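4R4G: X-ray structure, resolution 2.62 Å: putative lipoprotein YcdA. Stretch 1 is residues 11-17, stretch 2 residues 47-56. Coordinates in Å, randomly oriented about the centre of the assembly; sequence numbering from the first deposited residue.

Stretch 1 11-17: SSDIAQV
Stretch 2, residues 47-56: VKNTGKDPLN

Contact of residues 11-17 with 47-56 in putative lipoprotein YcdA, antiparallel at 16-17 and 47-48. Gln 16 (phi/psi -124/124) faces Lys 48 (-96/130) as the hydrogen-bonded pair, CA to CA 4.9 Å: Gln 16 N donates to Lys 48 O and Lys 48 N to Gln 16 O, both 2.8 Å and nearly straight. Their side chains lie on the face other than that of Val 17 and Val 47, Gln 16 with chi1 t and chi2 t, Lys 48 with chi1 t, chi2 144° and its end leading away. Val 17 (-113/133) and Val 47 (-119/112) form the following non-hydrogen-bonded pair, CA to CA 4.7 Å. The close approach also brings Val 47 CA to 3.3 Å from Gln 16 O and Ala 15 CA (-150/155) to 3.4 Å from Lys 48 O, both CA-H...O contacts.

Before Gln 16 and after Lys 48 no further bridge forms. Ile 14 (-105/-23; chi1 p, chi2 t) turns its CB away and offers its backbone instead: Ile 14 O takes weak hydrogen bonds from Thr 50 N (3.3 Å) and Gly 51 N (3.4 Å). The CA atoms of Ile 14 and Gly 51 come within 4.3 Å; an ideal CB on Gly 51 would point toward stretch 1, 3.5 Å from Ile 14 O, and be crowded by Asn 49 OD1 at 3.3 Å. Thr 50 (-86/-7, chi1 p) is the most covered residue of stretch 2, and its CB points toward stretch 1. Its OG1 lies 3.3 Å from both Ser 12 O and Asp 13 O, alternative weak acceptors for one proton, while its CG2 rests 3.7 Å from Gln 16 CB. The receiving bend is closed by Ser 12 N donating to Ala 15 O (2.9 Å).

On the face carrying Val 17 and Val 47, both t, apolar groups fill the space: Val 17 CG2 meets Val 47 CG1 at 4.3 Å. Ala 15 CB lies against both Val 47 CG1 (4.3 Å) and CD2 of Leu 55 (3.9 Å; chi1 t, chi2 p). Asn 49 (chi1 t) braces its own loop, ND2 donating to Asp 53 O at 2.9 Å.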

# COMPACT_ATOMS: atom_id res chain seq x y z
N SER A 11 1.32 34.15 19.00
CA SER A 11 1.13 35.36 18.23
C SER A 11 2.15 36.43 18.53
O SER A 11 2.76 36.47 19.59
CB SER A 11 -0.26 35.94 18.48
OG SER A 11 -0.61 35.85 19.86
N SER A 12 2.34 37.28 17.53
CA SER A 12 3.12 38.48 17.59
C SER A 12 2.11 39.61 17.39
O SER A 12 0.92 39.33 17.19
CB SER A 12 4.23 38.48 16.54
OG SER A 12 3.72 38.68 15.23
N ASP A 13 2.55 40.86 17.44
CA ASP A 13 1.66 41.99 17.27
C ASP A 13 1.13 42.10 15.82
O ASP A 13 0.09 42.74 15.61
CB ASP A 13 2.36 43.31 17.71
CG ASP A 13 3.74 43.61 17.11
OD1 ASP A 13 4.49 42.63 16.79
OD2 ASP A 13 4.11 44.81 17.02
N ILE A 14 1.81 41.44 14.84
CA ILE A 14 1.42 41.54 13.43
C ILE A 14 0.70 40.28 12.89
O ILE A 14 -0.06 40.42 11.93
CB ILE A 14 2.58 41.98 12.51
CG1 ILE A 14 3.60 40.88 12.25
CG2 ILE A 14 3.24 43.29 12.98
CD1 ILE A 14 4.32 41.15 11.03
N ALA A 15 0.89 39.09 13.49
CA ALA A 15 0.19 37.88 13.03
C ALA A 15 -0.06 36.88 14.17
O ALA A 15 0.66 36.89 15.16
CB ALA A 15 0.97 37.20 11.92
N GLN A 16 -1.09 36.03 14.01
CA GLN A 16 -1.43 34.98 14.97
C GLN A 16 -1.45 33.64 14.25
O GLN A 16 -2.18 33.48 13.27
CB GLN A 16 -2.76 35.25 15.70
CG GLN A 16 -3.10 34.17 16.75
CD GLN A 16 -4.55 34.09 17.15
OE1 GLN A 16 -4.91 34.33 18.31
NE2 GLN A 16 -5.41 33.71 16.21
N VAL A 17 -0.66 32.68 14.73
CA VAL A 17 -0.58 31.37 14.10
C VAL A 17 -1.16 30.33 15.04
O VAL A 17 -0.84 30.30 16.22
CB VAL A 17 0.87 31.03 13.66
CG1 VAL A 17 0.92 29.72 12.88
CG2 VAL A 17 1.47 32.16 12.85
N VAL A 47 -3.42 31.27 9.83
CA VAL A 47 -2.70 32.51 10.11
C VAL A 47 -3.69 33.68 10.08
O VAL A 47 -4.24 33.99 9.02
CB VAL A 47 -1.47 32.75 9.17
CG1 VAL A 47 -0.64 33.96 9.62
CG2 VAL A 47 -0.59 31.51 9.09
N LYS A 48 -3.93 34.30 11.25
CA LYS A 48 -4.80 35.47 11.42
C LYS A 48 -3.96 36.75 11.40
O LYS A 48 -2.94 36.81 12.09
CB LYS A 48 -5.59 35.36 12.75
CG LYS A 48 -6.67 36.43 12.95
CD LYS A 48 -7.93 35.90 13.66
CE LYS A 48 -8.97 36.99 13.82
NZ LYS A 48 -10.30 36.45 14.22
N ASN A 49 -4.36 37.75 10.59
CA ASN A 49 -3.63 39.02 10.53
C ASN A 49 -4.08 39.87 11.72
O ASN A 49 -5.19 40.40 11.69
CB ASN A 49 -3.84 39.75 9.18
CG ASN A 49 -3.12 41.08 8.99
OD1 ASN A 49 -2.46 41.62 9.89
ND2 ASN A 49 -3.24 41.65 7.80
N THR A 50 -3.26 39.95 12.79
CA THR A 50 -3.61 40.73 13.99
C THR A 50 -3.22 42.21 13.84
O THR A 50 -3.59 43.02 14.70
CB THR A 50 -3.01 40.12 15.28
OG1 THR A 50 -1.60 39.93 15.14
CG2 THR A 50 -3.69 38.83 15.70
N GLY A 51 -2.51 42.55 12.76
CA GLY A 51 -2.06 43.91 12.47
C GLY A 51 -3.08 44.78 11.77
O GLY A 51 -4.29 44.50 11.80
N LYS A 52 -2.60 45.87 11.16
CA LYS A 52 -3.44 46.83 10.45
C LYS A 52 -3.36 46.59 8.95
O LYS A 52 -4.37 46.20 8.35
CB LYS A 52 -3.02 48.28 10.80
N ASP A 53 -2.14 46.76 8.37
CA ASP A 53 -1.83 46.61 6.94
C ASP A 53 -2.07 45.18 6.40
O ASP A 53 -1.99 44.21 7.17
CB ASP A 53 -0.36 47.01 6.69
CG ASP A 53 -0.12 48.50 6.80
OD1 ASP A 53 -0.80 49.27 6.08
OD2 ASP A 53 0.79 48.89 7.56
N PRO A 54 -2.35 45.00 5.07
CA PRO A 54 -2.54 43.64 4.54
C PRO A 54 -1.24 42.86 4.60
O PRO A 54 -0.16 43.44 4.43
CB PRO A 54 -3.02 43.89 3.09
CG PRO A 54 -3.44 45.34 3.05
CD PRO A 54 -2.49 46.00 4.00
N LEU A 55 -1.35 41.55 4.88
CA LEU A 55 -0.24 40.62 5.09
C LEU A 55 -0.22 39.48 4.08
O LEU A 55 -1.18 38.71 4.02
CB LEU A 55 -0.39 40.03 6.51
CG LEU A 55 0.65 39.01 7.01
CD1 LEU A 55 2.03 39.65 7.18
CD2 LEU A 55 0.18 38.36 8.29
N ASN A 56 0.89 39.33 3.33
CA ASN A 56 1.04 38.20 2.41
C ASN A 56 1.45 36.97 3.20
O ASN A 56 2.35 37.08 4.03
CB ASN A 56 2.07 38.47 1.32
CG ASN A 56 1.84 39.70 0.48
OD1 ASN A 56 0.91 39.77 -0.32
ND2 ASN A 56 2.78 40.63 0.55